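Local coordinates for protein transcriptional regulator Tm0710 (Thermotoga maritima, PDB 2A61) that probably binds DNA as a dimeric winged-helix transcriptional regulator of the MarR family, at residues F16-E21 against E109-K114; E21-L26 against Q35-Q40; R27-T32 against E98-K103; R70-A73 against T78-P81. All coordinates share one frame; numbering follows the deposited sequence.

Contact 1 of 4, residues F16-E21 against E109-K114; sequences FMVKVE and ENFIEK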
loop_
_atom_site.group_PDB
_atom_site.type_symbol
_atom_site.label_atom_id
_atom_site.label_comp_id
_atom_site.label_asym_id
_atom_site.label_seq_id
_atom_site.Cartn_x
_atom_site.Cartn_y
_atom_site.Cartn_z
ATOM N N PHE A 16 5.504 -4.747 -3.359
ATOM C CA PHE A 16 4.429 -4.946 -4.337
ATOM C C PHE A 16 4.052 -6.418 -4.443
ATOM O O PHE A 16 2.876 -6.742 -4.358
ATOM C CB PHE A 16 4.792 -4.313 -5.713
ATOM C CG PHE A 16 3.762 -4.563 -6.807
ATOM C CD1 PHE A 16 2.660 -3.721 -6.951
ATOM C CD2 PHE A 16 3.891 -5.648 -7.673
ATOM C CE1 PHE A 16 1.706 -3.947 -7.957
ATOM C CE2 PHE A 16 2.943 -5.885 -8.680
ATOM C CZ PHE A 16 1.844 -5.037 -8.803
ATOM N N MET A 17 5.039 -7.310 -4.611
ATOM C CA MET A 17 4.754 -8.740 -4.793
ATOM C C MET A 17 4.097 -9.366 -3.573
ATOM O O MET A 17 3.153 -10.158 -3.707
ATOM C CB MET A 17 6.008 -9.558 -5.189
ATOM C CG MET A 17 6.426 -9.283 -6.654
ATOM S SD MET A 17 7.759 -10.354 -7.213
ATOM C CE MET A 17 9.149 -9.502 -6.434
ATOM N N VAL A 18 4.595 -9.035 -2.384
ATOM C CA VAL A 18 3.975 -9.612 -1.217
ATOM C C VAL A 18 2.583 -9.011 -0.995
ATOM O O VAL A 18 1.706 -9.714 -0.535
ATOM C CB VAL A 18 4.855 -9.571 0.024
ATOM C CG1 VAL A 18 5.105 -8.178 0.430
ATOM C CG2 VAL A 18 4.197 -10.427 1.144
ATOM N N LYS A 19 2.418 -7.716 -1.280
ATOM C CA LYS A 19 1.091 -7.060 -1.151
ATOM C C LYS A 19 0.064 -7.757 -2.062
ATOM O O LYS A 19 -1.020 -8.140 -1.609
ATOM C CB LYS A 19 1.189 -5.561 -1.497
ATOM C CG LYS A 19 -0.151 -4.758 -1.426
ATOM C CD LYS A 19 0.026 -3.410 -2.132
ATOM C CE LYS A 19 -1.261 -2.526 -2.059
ATOM N NZ LYS A 19 -1.412 -2.092 -0.651
ATOM N N VAL A 20 0.427 -7.932 -3.336
ATOM C CA VAL A 20 -0.442 -8.541 -4.324
ATOM C C VAL A 20 -0.748 -9.983 -3.977
ATOM O O VAL A 20 -1.913 -10.411 -4.007
ATOM C CB VAL A 20 0.157 -8.397 -5.744
ATOM C CG1 VAL A 20 -0.668 -9.176 -6.796
ATOM C CG2 VAL A 20 0.263 -6.922 -6.100
ATOM N N GLU A 21 0.274 -10.720 -3.584
ATOM C CA GLU A 21 0.090 -12.115 -3.221
ATOM C C GLU A 21 -0.909 -12.336 -2.064
ATOM O O GLU A 21 -1.792 -13.170 -2.154
ATOM C CB GLU A 21 1.434 -12.751 -2.899
ATOM C CG GLU A 21 1.318 -14.261 -2.601
ATOM C CD GLU A 21 0.979 -15.139 -3.842
ATOM O OE1 GLU A 21 1.284 -14.775 -5.000
ATOM O OE2 GLU A 21 0.394 -16.222 -3.632
ATOM N N GLU A 109 2.605 -15.222 4.746
ATOM C CA GLU A 109 3.526 -16.141 5.448
ATOM C C GLU A 109 3.869 -17.364 4.570
ATOM O O GLU A 109 5.048 -17.776 4.487
ATOM C CB GLU A 109 2.915 -16.589 6.809
ATOM C CG GLU A 109 2.884 -15.444 7.881
ATOM C CD GLU A 109 2.160 -15.837 9.182
ATOM O OE1 GLU A 109 1.487 -16.878 9.219
ATOM O OE2 GLU A 109 2.241 -15.084 10.158
ATOM N N ASN A 110 2.853 -17.934 3.926
ATOM C CA ASN A 110 3.058 -19.102 3.051
ATOM C C ASN A 110 3.903 -18.750 1.827
ATOM O O ASN A 110 4.801 -19.493 1.441
ATOM C CB ASN A 110 1.716 -19.757 2.634
ATOM C CG ASN A 110 0.906 -20.282 3.834
ATOM O OD1 ASN A 110 1.430 -20.467 4.941
ATOM N ND2 ASN A 110 -0.382 -20.496 3.615
ATOM N N PHE A 111 3.640 -17.581 1.258
ATOM C CA PHE A 111 4.442 -17.050 0.146
ATOM C C PHE A 111 5.927 -16.913 0.593
ATOM O O PHE A 111 6.834 -17.393 -0.069
ATOM C CB PHE A 111 3.853 -15.704 -0.254
ATOM C CG PHE A 111 4.509 -15.058 -1.450
ATOM C CD1 PHE A 111 4.773 -15.788 -2.606
ATOM C CD2 PHE A 111 4.791 -13.699 -1.438
ATOM C CE1 PHE A 111 5.355 -15.193 -3.676
ATOM C CE2 PHE A 111 5.393 -13.092 -2.547
ATOM C CZ PHE A 111 5.663 -13.838 -3.651
ATOM N N ILE A 112 6.144 -16.309 1.760
ATOM C CA ILE A 112 7.504 -16.061 2.261
ATOM C C ILE A 112 8.181 -17.388 2.665
ATOM O O ILE A 112 9.391 -17.548 2.484
ATOM C CB ILE A 112 7.474 -15.060 3.444
ATOM C CG1 ILE A 112 7.011 -13.647 2.973
ATOM C CG2 ILE A 112 8.846 -15.028 4.197
ATOM C CD1 ILE A 112 7.873 -12.981 1.939
ATOM N N GLU A 113 7.389 -18.336 3.187
ATOM C CA GLU A 113 7.902 -19.678 3.492
ATOM C C GLU A 113 8.470 -20.371 2.235
ATOM O O GLU A 113 9.500 -21.026 2.304
ATOM C CB GLU A 113 6.819 -20.521 4.160
ATOM C CG GLU A 113 7.197 -21.964 4.474
ATOM C CD GLU A 113 6.147 -22.661 5.335
ATOM O OE1 GLU A 113 4.955 -22.748 4.913
ATOM O OE2 GLU A 113 6.520 -23.116 6.444
ATOM N N LYS A 114 7.824 -20.211 1.081
ATOM C CA LYS A 114 8.373 -20.785 -0.165
ATOM C C LYS A 114 9.688 -20.109 -0.578
ATOM O O LYS A 114 10.626 -20.779 -1.047
ATOM C CB LYS A 114 7.357 -20.712 -1.313
ATOM C CG LYS A 114 6.151 -21.619 -1.146
ATOM C CD LYS A 114 5.282 -21.719 -2.431
ATOM C CE LYS A 114 3.859 -22.226 -2.120
ATOM N NZ LYS A 114 3.885 -23.491 -1.289
#

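Contact 2 of 4, residues E21-L26 against Q35-Q40; sequences EGRKVL and QFDILQ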
loop_
_atom_site.group_PDB
_atom_site.type_symbol
_atom_site.label_atom_id
_atom_site.label_comp_id
_atom_site.label_asym_id
_atom_site.label_seq_id
_atom_site.Cartn_x
_atom_site.Cartn_y
_atom_site.Cartn_z
ATOM N N GLU A 21 0.274 -10.720 -3.584
ATOM C CA GLU A 21 0.090 -12.115 -3.221
ATOM C C GLU A 21 -0.909 -12.336 -2.064
ATOM O O GLU A 21 -1.792 -13.170 -2.154
ATOM C CB GLU A 21 1.434 -12.751 -2.899
ATOM C CG GLU A 21 1.318 -14.261 -2.601
ATOM C CD GLU A 21 0.979 -15.139 -3.842
ATOM O OE1 GLU A 21 1.284 -14.775 -5.000
ATOM O OE2 GLU A 21 0.394 -16.222 -3.632
ATOM N N GLY A 22 -0.734 -11.567 -0.997
ATOM C CA GLY A 22 -1.625 -11.538 0.155
ATOM C C GLY A 22 -3.044 -11.177 -0.224
ATOM O O GLY A 22 -3.979 -11.821 0.259
ATOM N N ARG A 23 -3.218 -10.188 -1.094
ATOM C CA ARG A 23 -4.594 -9.693 -1.445
ATOM C C ARG A 23 -5.427 -10.614 -2.355
ATOM O O ARG A 23 -6.610 -10.359 -2.593
ATOM C CB ARG A 23 -4.536 -8.275 -2.003
ATOM C CG ARG A 23 -4.393 -7.193 -0.866
ATOM C CD ARG A 23 -4.033 -5.832 -1.425
ATOM N NE ARG A 23 -3.873 -4.762 -0.448
ATOM C CZ ARG A 23 -4.634 -3.662 -0.390
ATOM N NH1 ARG A 23 -5.600 -3.439 -1.263
ATOM N NH2 ARG A 23 -4.392 -2.742 0.517
ATOM N N LYS A 24 -4.791 -11.676 -2.849
ATOM C CA LYS A 24 -5.431 -12.714 -3.686
ATOM C C LYS A 24 -6.537 -13.438 -2.913
ATOM O O LYS A 24 -7.506 -13.919 -3.509
ATOM C CB LYS A 24 -4.388 -13.700 -4.226
ATOM C CG LYS A 24 -3.513 -13.107 -5.322
ATOM C CD LYS A 24 -2.440 -14.115 -5.737
ATOM C CE LYS A 24 -1.625 -13.613 -6.919
ATOM N NZ LYS A 24 -0.523 -14.572 -7.159
ATOM N N VAL A 25 -6.418 -13.488 -1.583
ATOM C CA VAL A 25 -7.485 -14.051 -0.750
ATOM C C VAL A 25 -8.791 -13.217 -0.716
ATOM O O VAL A 25 -9.859 -13.759 -0.448
ATOM C CB VAL A 25 -7.014 -14.436 0.719
ATOM C CG1 VAL A 25 -5.670 -15.195 0.700
ATOM C CG2 VAL A 25 -6.901 -13.272 1.543
ATOM N N LEU A 26 -8.713 -11.917 -1.007
ATOM C CA LEU A 26 -9.900 -11.086 -1.040
ATOM C C LEU A 26 -10.959 -11.537 -2.063
ATOM O O LEU A 26 -12.136 -11.220 -1.932
ATOM C CB LEU A 26 -9.518 -9.651 -1.339
ATOM C CG LEU A 26 -8.590 -8.864 -0.390
ATOM C CD1 LEU A 26 -8.408 -7.448 -0.978
ATOM C CD2 LEU A 26 -9.165 -8.810 1.039
ATOM N N GLN A 35 -12.472 -1.528 0.338
ATOM C CA GLN A 35 -13.076 -2.162 1.505
ATOM C C GLN A 35 -12.030 -2.794 2.421
ATOM O O GLN A 35 -12.149 -2.710 3.640
ATOM C CB GLN A 35 -14.071 -3.219 1.101
ATOM C CG GLN A 35 -15.438 -2.706 0.555
ATOM C CD GLN A 35 -16.383 -3.892 0.315
ATOM O OE1 GLN A 35 -16.014 -4.834 -0.381
ATOM N NE2 GLN A 35 -17.601 -3.855 0.913
ATOM N N PHE A 36 -11.057 -3.485 1.843
ATOM C CA PHE A 36 -9.996 -4.083 2.643
ATOM C C PHE A 36 -9.131 -3.039 3.376
ATOM O O PHE A 36 -8.734 -3.244 4.519
ATOM C CB PHE A 36 -9.083 -4.958 1.756
ATOM C CG PHE A 36 -7.966 -5.604 2.504
ATOM C CD1 PHE A 36 -8.230 -6.573 3.467
ATOM C CD2 PHE A 36 -6.646 -5.263 2.244
ATOM C CE1 PHE A 36 -7.174 -7.171 4.172
ATOM C CE2 PHE A 36 -5.607 -5.863 2.951
ATOM C CZ PHE A 36 -5.892 -6.809 3.905
ATOM N N ASP A 37 -8.848 -1.931 2.699
ATOM C CA ASP A 37 -8.107 -0.820 3.311
ATOM C C ASP A 37 -8.824 -0.262 4.571
ATOM O O ASP A 37 -8.160 0.085 5.557
ATOM C CB ASP A 37 -7.905 0.306 2.309
ATOM C CG ASP A 37 -6.849 -0.004 1.245
ATOM O OD1 ASP A 37 -5.884 -0.788 1.480
ATOM O OD2 ASP A 37 -7.026 0.555 0.135
ATOM N N ILE A 38 -10.157 -0.158 4.518
ATOM C CA ILE A 38 -10.950 0.172 5.720
ATOM C C ILE A 38 -10.792 -0.901 6.798
ATOM O O ILE A 38 -10.554 -0.581 7.971
ATOM C CB ILE A 38 -12.451 0.316 5.406
ATOM C CG1 ILE A 38 -12.682 1.539 4.494
ATOM C CG2 ILE A 38 -13.272 0.314 6.679
ATOM C CD1 ILE A 38 -14.061 1.561 3.911
ATOM N N LEU A 39 -10.919 -2.163 6.410
ATOM C CA LEU A 39 -10.864 -3.256 7.401
ATOM C C LEU A 39 -9.506 -3.373 8.038
ATOM O O LEU A 39 -9.417 -3.565 9.259
ATOM C CB LEU A 39 -11.200 -4.610 6.795
ATOM C CG LEU A 39 -12.614 -4.977 6.409
ATOM C CD1 LEU A 39 -12.599 -6.360 5.707
ATOM C CD2 LEU A 39 -13.486 -5.017 7.657
ATOM N N GLN A 40 -8.438 -3.281 7.226
ATOM C CA GLN A 40 -7.085 -3.400 7.772
ATOM C C GLN A 40 -6.650 -2.223 8.638
ATOM O O GLN A 40 -5.946 -2.429 9.606
ATOM C CB GLN A 40 -6.028 -3.766 6.705
ATOM C CG GLN A 40 -5.631 -2.689 5.787
ATOM C CD GLN A 40 -4.343 -3.034 5.004
ATOM O OE1 GLN A 40 -4.076 -2.454 3.957
ATOM N NE2 GLN A 40 -3.553 -3.969 5.527
HETATM O O HOH W 1 -2.025 -3.729 2.268
HETATM O O HOH W 2 -6.175 -0.776 -1.857
#

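Contact 3 of 4, residues R27-T32 against E98-K103; sequences RDFGIT and EEVIEK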
loop_
_atom_site.group_PDB
_atom_site.type_symbol
_atom_site.label_atom_id
_atom_site.label_comp_id
_atom_site.label_asym_id
_atom_site.label_seq_id
_atom_site.Cartn_x
_atom_site.Cartn_y
_atom_site.Cartn_z
ATOM N N ARG A 27 -10.517 -12.246 -3.090
ATOM C CA ARG A 27 -11.394 -12.804 -4.097
ATOM C C ARG A 27 -12.337 -13.816 -3.475
ATOM O O ARG A 27 -13.492 -13.916 -3.856
ATOM C CB ARG A 27 -10.528 -13.495 -5.158
ATOM C CG ARG A 27 -11.337 -13.795 -6.394
ATOM C CD ARG A 27 -10.937 -15.075 -6.994
ATOM N NE ARG A 27 -10.130 -14.899 -8.178
ATOM C CZ ARG A 27 -10.464 -15.336 -9.389
ATOM N NH1 ARG A 27 -11.614 -15.938 -9.599
ATOM N NH2 ARG A 27 -9.635 -15.145 -10.391
ATOM N N ASP A 28 -11.830 -14.578 -2.512
ATOM C CA ASP A 28 -12.618 -15.582 -1.822
ATOM C C ASP A 28 -13.768 -14.947 -1.036
ATOM O O ASP A 28 -14.755 -15.597 -0.778
ATOM C CB ASP A 28 -11.730 -16.353 -0.843
ATOM C CG ASP A 28 -10.617 -17.125 -1.534
ATOM O OD1 ASP A 28 -10.757 -17.426 -2.729
ATOM O OD2 ASP A 28 -9.603 -17.440 -0.865
ATOM N N PHE A 29 -13.625 -13.686 -0.632
ATOM C CA PHE A 29 -14.618 -13.001 0.204
ATOM C C PHE A 29 -15.494 -12.038 -0.555
ATOM O O PHE A 29 -16.468 -11.553 -0.025
ATOM C CB PHE A 29 -13.890 -12.259 1.332
ATOM C CG PHE A 29 -13.197 -13.178 2.278
ATOM C CD1 PHE A 29 -11.855 -13.460 2.126
ATOM C CD2 PHE A 29 -13.923 -13.815 3.306
ATOM C CE1 PHE A 29 -11.202 -14.364 2.978
ATOM C CE2 PHE A 29 -13.290 -14.720 4.204
ATOM C CZ PHE A 29 -11.928 -15.000 4.037
ATOM N N GLY A 30 -15.121 -11.721 -1.787
ATOM C CA GLY A 30 -15.743 -10.615 -2.512
ATOM C C GLY A 30 -15.453 -9.232 -1.969
ATOM O O GLY A 30 -16.268 -8.294 -2.209
ATOM N N ILE A 31 -14.328 -9.085 -1.236
ATOM C CA ILE A 31 -13.954 -7.760 -0.629
ATOM C C ILE A 31 -13.097 -6.929 -1.575
ATOM O O ILE A 31 -12.131 -7.423 -2.148
ATOM C CB ILE A 31 -13.314 -7.959 0.789
ATOM C CG1 ILE A 31 -14.395 -8.598 1.697
ATOM C CG2 ILE A 31 -12.719 -6.639 1.389
ATOM C CD1 ILE A 31 -13.858 -9.201 2.973
ATOM N N THR A 32 -13.484 -5.680 -1.805
ATOM C CA THR A 32 -12.748 -4.874 -2.778
ATOM C C THR A 32 -11.502 -4.260 -2.092
ATOM O O THR A 32 -11.434 -4.201 -0.847
ATOM C CB THR A 32 -13.612 -3.728 -3.370
ATOM O OG1 THR A 32 -13.751 -2.692 -2.381
ATOM C CG2 THR A 32 -15.052 -4.227 -3.842
ATOM N N GLU A 98 -11.807 -9.833 11.282
ATOM C CA GLU A 98 -10.441 -10.187 11.670
ATOM C C GLU A 98 -9.923 -11.369 10.880
ATOM O O GLU A 98 -8.764 -11.361 10.475
ATOM C CB GLU A 98 -10.340 -10.502 13.162
ATOM C CG GLU A 98 -10.465 -9.269 14.038
ATOM C CD GLU A 98 -10.259 -9.589 15.524
ATOM O OE1 GLU A 98 -10.872 -10.545 16.015
ATOM O OE2 GLU A 98 -9.491 -8.862 16.167
ATOM N N GLU A 99 -10.779 -12.364 10.662
ATOM C CA GLU A 99 -10.383 -13.585 9.952
ATOM C C GLU A 99 -9.894 -13.255 8.545
ATOM O O GLU A 99 -9.066 -13.947 8.014
ATOM C CB GLU A 99 -11.544 -14.600 9.879
ATOM C CG GLU A 99 -11.808 -15.293 11.209
ATOM C CD GLU A 99 -13.195 -15.929 11.332
ATOM O OE1 GLU A 99 -14.033 -15.829 10.395
ATOM O OE2 GLU A 99 -13.437 -16.553 12.397
ATOM N N VAL A 100 -10.465 -12.233 7.938
ATOM C CA VAL A 100 -10.079 -11.806 6.595
ATOM C C VAL A 100 -8.592 -11.336 6.676
ATOM O O VAL A 100 -7.759 -11.853 5.950
ATOM C CB VAL A 100 -10.951 -10.646 6.087
ATOM C CG1 VAL A 100 -10.412 -10.142 4.713
ATOM C CG2 VAL A 100 -12.444 -11.035 5.990
ATOM N N ILE A 101 -8.273 -10.393 7.583
ATOM C CA ILE A 101 -6.891 -9.932 7.745
ATOM C C ILE A 101 -5.951 -11.100 8.053
ATOM O O ILE A 101 -4.869 -11.204 7.466
ATOM C CB ILE A 101 -6.777 -8.775 8.815
ATOM C CG1 ILE A 101 -7.216 -7.442 8.194
ATOM C CG2 ILE A 101 -5.337 -8.537 9.220
ATOM C CD1 ILE A 101 -8.668 -7.268 8.138
ATOM N N GLU A 102 -6.384 -11.996 8.956
ATOM C CA GLU A 102 -5.585 -13.179 9.317
ATOM C C GLU A 102 -5.292 -14.097 8.121
ATOM O O GLU A 102 -4.217 -14.680 8.035
ATOM C CB GLU A 102 -6.314 -13.982 10.398
ATOM C CG GLU A 102 -6.367 -13.242 11.741
ATOM C CD GLU A 102 -7.182 -13.932 12.827
ATOM O OE1 GLU A 102 -7.914 -14.948 12.568
ATOM O OE2 GLU A 102 -7.093 -13.426 13.957
ATOM N N LYS A 103 -6.278 -14.268 7.237
ATOM C CA LYS A 103 -6.089 -15.041 5.980
ATOM C C LYS A 103 -5.162 -14.361 4.974
ATOM O O LYS A 103 -4.396 -15.028 4.278
ATOM C CB LYS A 103 -7.441 -15.390 5.357
ATOM C CG LYS A 103 -8.080 -16.630 6.039
ATOM C CD LYS A 103 -9.504 -16.982 5.551
ATOM C CE LYS A 103 -10.132 -18.059 6.465
ATOM N NZ LYS A 103 -11.636 -18.123 6.330
#

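Contact 4 of 4, residues R70-A73 against T78-P81; sequences RLEA and TRTP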
loop_
_atom_site.group_PDB
_atom_site.type_symbol
_atom_site.label_atom_id
_atom_site.label_comp_id
_atom_site.label_asym_id
_atom_site.label_seq_id
_atom_site.Cartn_x
_atom_site.Cartn_y
_atom_site.Cartn_z
ATOM N N ARG A 70 -21.953 -2.207 3.088
ATOM C CA ARG A 70 -21.795 -3.600 2.620
ATOM C C ARG A 70 -20.996 -4.423 3.625
ATOM O O ARG A 70 -21.321 -5.554 3.897
ATOM C CB ARG A 70 -21.025 -3.636 1.326
ATOM C CG ARG A 70 -21.843 -3.540 0.058
ATOM C CD ARG A 70 -20.823 -3.887 -1.100
ATOM N NE ARG A 70 -20.264 -2.631 -1.533
ATOM C CZ ARG A 70 -19.188 -2.470 -2.279
ATOM N NH1 ARG A 70 -18.471 -3.504 -2.689
ATOM N NH2 ARG A 70 -18.859 -1.248 -2.607
ATOM N N LEU A 71 -19.932 -3.845 4.174
ATOM C CA LEU A 71 -19.149 -4.558 5.193
ATOM C C LEU A 71 -19.961 -4.860 6.451
ATOM O O LEU A 71 -19.744 -5.885 7.090
ATOM C CB LEU A 71 -17.862 -3.775 5.545
ATOM C CG LEU A 71 -16.760 -3.748 4.476
ATOM C CD1 LEU A 71 -15.636 -2.758 4.859
ATOM C CD2 LEU A 71 -16.144 -5.156 4.236
ATOM N N GLU A 72 -20.805 -3.917 6.862
ATOM C CA GLU A 72 -21.718 -4.095 8.016
ATOM C C GLU A 72 -22.785 -5.154 7.695
ATOM O O GLU A 72 -22.988 -6.093 8.467
ATOM C CB GLU A 72 -22.398 -2.754 8.354
ATOM C CG GLU A 72 -21.464 -1.764 9.083
ATOM C CD GLU A 72 -22.233 -0.587 9.656
ATOM O OE1 GLU A 72 -22.645 0.294 8.861
ATOM O OE2 GLU A 72 -22.470 -0.576 10.905
ATOM N N ALA A 73 -23.419 -5.035 6.528
ATOM C CA ALA A 73 -24.464 -6.028 6.149
ATOM C C ALA A 73 -23.878 -7.439 6.056
ATOM O O ALA A 73 -24.542 -8.418 6.443
ATOM C CB ALA A 73 -25.144 -5.635 4.790
ATOM N N THR A 78 -18.958 -3.663 12.428
ATOM C CA THR A 78 -20.144 -3.237 13.172
ATOM C C THR A 78 -19.901 -1.801 13.604
ATOM O O THR A 78 -18.974 -1.139 13.077
ATOM C CB THR A 78 -20.548 -4.254 14.292
ATOM O OG1 THR A 78 -21.821 -3.897 14.824
ATOM C CG2 THR A 78 -19.513 -4.361 15.431
ATOM N N ARG A 79 -20.697 -1.321 14.556
ATOM C CA ARG A 79 -20.801 0.082 14.892
ATOM C C ARG A 79 -20.906 0.178 16.431
ATOM O O ARG A 79 -21.458 -0.710 17.071
ATOM C CB ARG A 79 -22.138 0.514 14.319
ATOM C CG ARG A 79 -22.351 1.938 14.099
ATOM C CD ARG A 79 -23.645 2.007 13.325
ATOM N NE ARG A 79 -23.396 2.007 11.891
ATOM C CZ ARG A 79 -23.805 2.971 11.077
ATOM N NH1 ARG A 79 -24.508 3.987 11.547
ATOM N NH2 ARG A 79 -23.491 2.928 9.797
ATOM N N THR A 80 -20.386 1.265 16.998
ATOM C CA THR A 80 -20.569 1.602 18.403
ATOM C C THR A 80 -20.659 3.144 18.581
ATOM O O THR A 80 -20.014 3.909 17.852
ATOM C CB THR A 80 -19.475 0.917 19.290
ATOM O OG1 THR A 80 -19.785 1.101 20.679
ATOM C CG2 THR A 80 -18.066 1.460 18.957
ATOM N N PRO A 81 -21.529 3.617 19.502
ATOM C CA PRO A 81 -21.650 5.067 19.644
ATOM C C PRO A 81 -20.401 5.723 20.220
ATOM O O PRO A 81 -19.573 5.082 20.899
ATOM C CB PRO A 81 -22.839 5.258 20.605
ATOM C CG PRO A 81 -22.986 3.955 21.326
ATOM C CD PRO A 81 -22.458 2.883 20.380
#

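Contact 1 of 4, residues F16-E21 against E109-K114
F111 of helix 95-119 pushes its ring against E21, V18 and M17 of helix 5-23, where two helices of the MarR dimerisation region cross at 132° between their N-to-C directions. The ring reaches across because CG lies anti to the backbone N (chi1 -176°), directed at the other helix. Followed outward, F111 CB already meets E21 CG; CG of the ring then has E21 CG 3.5 Å away, CD1 looks onto E21 CG and CD, CD2 onto E21 CB and CG, and CE2 comes near M17 O and V18 CA. The E21 methylene thus lies over one ring face, CG 3.8 Å from the ring centroid in a CH-pi contact. Glutamate suits the place because its aliphatic part covers the aromatic face while its carboxylate, bent aside at chi2, finds K24 and R107 as salt-bridge partners. M138 of the second subunit packs on both M17 and F111, so the ring also takes part in packing between subunits. Shortening F111 to an alanine is likely to open a gap between the helices and to leave the E21 methylene without its aromatic face. Beside the ring, V18 CG2 stands 4.2 Å from F111 CD2.

Contact 2 of 4, residues E21-L26 against Q35-Q40
R23 NH2 donates to D37 OD1 over 2.6 Å, a salt bridge and the shortest direct polar bond between the two segments. The N-H...O angle is 150°, and the nitrogen meets OD1 on its syn side, with the oxygen close to the guanidinium plane. Two waters widen this grip. Water 1 accepts from R23 NH2 and donates to Q40 OE1, while water 2 accepts from R23 NH1 and donates to D37 OD2, so both carboxylate oxygens are tied to the arginine, one directly and one through water. A long residue is needed, since R23, on helix 5-23, spans to helix 33-45 with its chain extended from CG to NE. Helix 33-45 is part of the MarR winged-helix domain, and the contact fastens that domain to the helix leading in from the dimerisation region. F36 lies over one face of the guanidinium, edge first: its CD2 sits 3.7 Å from R23 CZ, over the centre of that face, with the planes 82° apart. A leucine in place of R23 would probably leave the D37 carboxylate without its charged mate and deprive both waters of their donor. On the apolar side, L26 crosses the same ring at about a right angle. Leucine and phenylalanine fit this buried corner, which I31 also lines. L26 CD2 comes within 3.4 Å of F36 CD1, and its other methyl, CD1, touches F36 CB.

Contact 3 of 4, residues R27-T32 against E98-K103
The linker between the dimerisation helices and the winged-helix domain of this MarR-type chain packs here on helix 95-119, through F29 and I31 against V100 and K103. V100 CG2 lies over the centre of the F29 ring, 4.2 Å from its centroid and 12° off the normal, a CH-pi contact. The methyl is placed there by a first torsion that sets CG1 anti to the backbone N (chi1 175°) and CG2 beside the backbone N, anti to the carbonyl carbon. I31 meets the same valine tip to tip, its CD1 3.8 Å from V100 CG2 and reaching CG1 as well. K103 comes at the ring from another direction: its chain, extended beyond CG, crosses F29 at about a right angle and brings CD to 3.5 Å from F29 CZ, at the ring edge. Lysine suits this exposed border because its methylenes can pack on an aromatic rim while the ammonium, also near CZ, stays at the surface. Y76 packs on F29, I31 and V100. With mostly carbon against carbon, and no polar bond between the segments, this joint probably depends on shape and the hydrophobic effect.

Contact 4 of 4, residues R70-A73 against T78-P81
E72 and R79 make the close part of this contact, a side-on salt bridge in which the arginine uses NE and NH2, one for each carboxylate oxygen. R79 NE donates at 160° to the syn lone pair of E72 OE2, 2.9 Å away, and R79 NH2 donates to E72 OE1, also over 2.9 Å, at 154°. The carboxylate and guanidinium planes are only 2° apart, so the paired bonds restrain both groups from rotating. The E72 chain runs out extended beyond CG, whereas R79 bends at chi3, which turns NE and NH2 back toward the glutamate. Glutamate and arginine suit a surface place: each has the length to bridge helix and strand, and the charges can stay near solvent. The rest is looser. E72 OE2 lies 3.9 Å from T78 C, the T78 side chain starts away from the helix, R79 is exposed, and the pair lies at the surface. In the MarR winged helix, helix 61-73 is followed by strand 77-82, the first of the wing, which pairs antiparallel with strand 88-93. The bridge ties helix 61-73 to strand 77-82, while Y89 of strand 88-93 meets R79 in a cation-pi contact and L91 packs on E72.

How the contacts relate
Contacts 1, 2 and 3 run along the path from the dimer interface to the winged-helix domain, which probably binds DNA, and contact 4 lies at its far end, on the wing. Contacts 1 and 2 share E21 and helix 5-23, with centres about 13 Å apart. Contacts 2 and 3 are the closest pair, about 6 Å between centres, and they touch directly: L26 O and I31 N stand 3.1 Å apart, a probable hydrogen bond, and L39 packs on I101. Contact 4, about 18 Å from contact 2 by centres, joins it through Q35 and L39 against R70 and L71. Contacts 1 and 4, about 30 Å apart by centres, do not touch.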